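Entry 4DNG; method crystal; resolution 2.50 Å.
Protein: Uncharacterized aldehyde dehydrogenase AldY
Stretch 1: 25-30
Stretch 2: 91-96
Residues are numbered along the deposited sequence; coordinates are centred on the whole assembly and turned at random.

Stretch 1 25-30: DILNPY
Stretch 2 (91-96) ARETGG

Residues 25-30 and 91-96 lie in one chain, and touching residues are at least 63 positions apart. The first stretch enters as the end of a strand, Asp25 to Leu27 in extended phi/psi (Leu27 at -111/152), and continues through Asn28 (-82/128) before Pro29 (-64/-35) and Tyr30 (-62/-45) turn to helical values. The second is the last turn of a helix, Ala91 to Thr94, closed by Gly95 at 77/-7. Gly95 N donates to Ala91 O at 2.8 Å, and the bond from Thr94 N to the same Ala91 O is weak at 3.4 Å. The register is set by CA pairs: Asn28 to Glu93 at 5.1 Å and Pro29 to Gly95 at 5.4 Å, so the two chains advance together across the contact. Together they bury 283 Å², with no hydrogen bond between them.

Glu93 covers the most surface, 62 Å². Its CA-to-CB bond points away from the strand, yet the extended chain (chi1 -166°, t; chi2 179°, t; chi3 35°) brings its end nearer, placing OE2 3.4 Å from Ile26 CG2. Ile26 points toward the helix in the m, t rotamer. This is a van der Waals contact of a methyl with a carboxylate oxygen; both carboxylate oxygens are hydrogen-bonded elsewhere in the structure, so the charge is not left unsatisfied against the hydrocarbon.

Arg92, covering 54 Å², contributes through both backbone and side chain. Its carbonyl O lies 3.3 Å from Asn28 CA, with 152° at the hydrogen, a CA-H...O contact, and 3.1 Å from Pro29 CD. These polarised carbons thus approach an electronegative oxygen. The side chain (chi1 -35°, m; chi2 -139°, between wells; chi3 -67°, m; chi4 102°) carries the guanidinium to Asn28, whose ND2 sits at its edge near its plane, 4.1 Å from NH1. Two nitrogens at that distance make proximity, not a bond. Asn28 (chi1 179°, t; chi2 -31°) instead turns OD1 back to accept from Tyr30 N at 2.9 Å and 145°, bracing the local turn.

Pro29, covering 48 Å², points toward the helix end with a C-gamma exo pucker. Its CD also lies 3.6 Å from Glu93 O, while CG reaches 3.8 Å from Gly95 N and 3.9 Å from Thr94 C, so the ring packs on the backbone at the end of the helix. Gly95 suits this place: positive phi favours glycine, and an ideal CB there would stand a tight 3.2 Å from Pro29 CG.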

ATOM      1  N   ASP A  25      34.496  -3.558  12.128  1.00 71.20           N
ATOM      2  CA  ASP A  25      34.877  -2.369  12.840  1.00 67.62           C
ATOM      3  C   ASP A  25      34.012  -1.193  12.397  1.00 70.46           C
ATOM      4  O   ASP A  25      33.918  -0.886  11.186  1.00 70.41           O
ATOM      5  CB  ASP A  25      36.355  -2.089  12.593  1.00 69.38           C
ATOM      6  CG  ASP A  25      37.253  -3.165  13.166  1.00 80.59           C
ATOM      7  OD1 ASP A  25      36.753  -4.030  13.928  1.00 87.63           O
ATOM      8  OD2 ASP A  25      38.459  -3.151  12.851  1.00 85.42           O
ATOM      9  N   ILE A  26      33.353  -0.553  13.362  1.00 65.57           N
ATOM     10  CA  ILE A  26      32.619   0.673  13.060  1.00 65.85           C
ATOM     11  C   ILE A  26      33.612   1.811  13.169  1.00 72.91           C
ATOM     12  O   ILE A  26      34.285   1.966  14.193  1.00 77.27           O
ATOM     13  CB  ILE A  26      31.401   0.893  13.974  1.00 63.44           C
ATOM     14  CG1 ILE A  26      30.507  -0.357  13.934  1.00 59.50           C
ATOM     15  CG2 ILE A  26      30.663   2.164  13.563  1.00 59.31           C
ATOM     16  CD1 ILE A  26      29.231  -0.263  14.730  1.00 58.47           C
ATOM     17  N   LEU A  27      33.708   2.591  12.097  1.00 74.60           N
ATOM     18  CA  LEU A  27      34.770   3.573  11.959  1.00 70.11           C
ATOM     19  C   LEU A  27      34.274   5.013  12.035  1.00 73.42           C
ATOM     20  O   LEU A  27      33.152   5.317  11.643  1.00 86.38           O
ATOM     21  CB  LEU A  27      35.528   3.337  10.644  1.00 68.31           C
ATOM     22  CG  LEU A  27      36.149   1.955  10.341  1.00 70.22           C
ATOM     23  CD1 LEU A  27      36.977   2.001   9.059  1.00 69.52           C
ATOM     24  CD2 LEU A  27      37.000   1.411  11.480  1.00 69.92           C
ATOM     25  N   ASN A  28      35.148   5.894  12.478  1.00 75.47           N
ATOM     26  CA  ASN A  28      34.947   7.298  12.298  1.00 72.45           C
ATOM     27  C   ASN A  28      35.412   7.568  10.897  1.00 76.83           C
ATOM     28  O   ASN A  28      36.491   7.174  10.519  1.00 78.38           O
ATOM     29  CB  ASN A  28      35.767   8.081  13.300  1.00 69.49           C
ATOM     30  CG  ASN A  28      35.605   9.564  13.150  1.00 70.58           C
ATOM     31  OD1 ASN A  28      35.385  10.053  12.067  1.00 67.98           O
ATOM     32  ND2 ASN A  28      35.713  10.282  14.240  1.00 68.75           N
ATOM     33  N   PRO A  29      34.563   8.211  10.119  1.00 80.97           N
ATOM     34  CA  PRO A  29      34.817   8.489   8.709  1.00 80.53           C
ATOM     35  C   PRO A  29      35.988   9.416   8.448  1.00 81.37           C
ATOM     36  O   PRO A  29      36.641   9.280   7.433  1.00 78.46           O
ATOM     37  CB  PRO A  29      33.521   9.127   8.261  1.00 74.96           C
ATOM     38  CG  PRO A  29      32.500   8.485   9.102  1.00 70.26           C
ATOM     39  CD  PRO A  29      33.129   8.216  10.423  1.00 74.24           C
ATOM     40  N   TYR A  30      36.195  10.392   9.316  1.00 82.39           N
ATOM     41  CA  TYR A  30      37.261  11.346   9.135  1.00 77.92           C
ATOM     42  C   TYR A  30      38.620  10.703   9.159  1.00 87.47           C
ATOM     43  O   TYR A  30      39.439  10.984   8.311  1.00 91.33           O
ATOM     44  CB  TYR A  30      37.194  12.361  10.258  1.00 77.96           C
ATOM     45  CG  TYR A  30      38.099  13.556  10.125  1.00 80.77           C
ATOM     46  CD1 TYR A  30      37.792  14.592   9.280  1.00 78.50           C
ATOM     47  CD2 TYR A  30      39.232  13.669  10.888  1.00 80.19           C
ATOM     48  CE1 TYR A  30      38.603  15.697   9.177  1.00 78.48           C
ATOM     49  CE2 TYR A  30      40.046  14.767  10.787  1.00 82.70           C
ATOM     50  CZ  TYR A  30      39.725  15.774   9.930  1.00 81.51           C
ATOM     51  OH  TYR A  30      40.533  16.866   9.834  1.00 82.13           O
ATOM     52  N   ALA A  91      27.855  12.280  15.375  1.00 59.09           N
ATOM     53  CA  ALA A  91      28.905  12.893  14.584  1.00 65.75           C
ATOM     54  C   ALA A  91      30.062  11.908  14.290  1.00 68.59           C
ATOM     55  O   ALA A  91      30.400  11.690  13.127  1.00 65.65           O
ATOM     56  CB  ALA A  91      29.417  14.159  15.263  1.00 69.18           C
ATOM     57  N   ARG A  92      30.620  11.282  15.328  1.00 71.24           N
ATOM     58  CA  ARG A  92      31.755  10.358  15.155  1.00 73.53           C
ATOM     59  C   ARG A  92      31.452   9.214  14.193  1.00 73.89           C
ATOM     60  O   ARG A  92      32.278   8.894  13.343  1.00 71.67           O
ATOM     61  CB  ARG A  92      32.244   9.777  16.487  1.00 76.65           C
ATOM     62  CG  ARG A  92      32.161  10.724  17.675  1.00 84.01           C
ATOM     63  CD  ARG A  92      33.372  10.644  18.597  1.00 91.57           C
ATOM     64  NE  ARG A  92      33.517   9.381  19.332  1.00 90.96           N
ATOM     65  CZ  ARG A  92      34.367   8.409  19.002  1.00 89.90           C
ATOM     66  NH1 ARG A  92      35.137   8.539  17.925  1.00101.39           N
ATOM     67  NH2 ARG A  92      34.447   7.303  19.738  1.00 77.52           N
ATOM     68  N   GLU A  93      30.267   8.618  14.312  1.00 70.19           N
ATOM     69  CA  GLU A  93      29.968   7.364  13.601  1.00 68.87           C
ATOM     70  C   GLU A  93      29.634   7.638  12.164  1.00 66.63           C
ATOM     71  O   GLU A  93      29.929   6.854  11.266  1.00 67.58           O
ATOM     72  CB  GLU A  93      28.790   6.635  14.251  1.00 60.60           C
ATOM     73  CG  GLU A  93      28.635   5.196  13.803  1.00 61.24           C
ATOM     74  CD  GLU A  93      27.468   4.465  14.461  1.00 72.18           C
ATOM     75  OE1 GLU A  93      26.411   5.089  14.730  1.00 66.54           O
ATOM     76  OE2 GLU A  93      27.599   3.244  14.702  1.00 84.09           O
ATOM     77  N   THR A  94      29.052   8.806  11.983  1.00 66.80           N
ATOM     78  CA  THR A  94      28.261   9.155  10.832  1.00 62.51           C
ATOM     79  C   THR A  94      29.014  10.139   9.932  1.00 67.77           C
ATOM     80  O   THR A  94      28.749  10.214   8.737  1.00 63.70           O
ATOM     81  CB  THR A  94      26.940   9.739  11.371  1.00 60.91           C
ATOM     82  OG1 THR A  94      25.839   8.880  11.040  1.00 75.49           O
ATOM     83  CG2 THR A  94      26.679  11.088  10.883  1.00 55.77           C
ATOM     84  N   GLY A  95      29.972  10.877  10.503  1.00 74.52           N
ATOM     85  CA  GLY A  95      30.719  11.891   9.741  1.00 75.24           C
ATOM     86  C   GLY A  95      29.913  13.167   9.538  1.00 70.26           C
ATOM     87  O   GLY A  95      30.414  14.167   9.031  1.00 70.91           O
ATOM     88  N   GLY A  96      28.646  13.119   9.925  1.00 64.27           N
ATOM     89  CA  GLY A  96      27.822  14.307  10.038  1.00 59.37           C
ATOM     90  C   GLY A  96      28.407  15.254  11.061  1.00 65.73           C
ATOM     91  O   GLY A  96      29.079  14.857  12.026  1.00 64.28           O
TER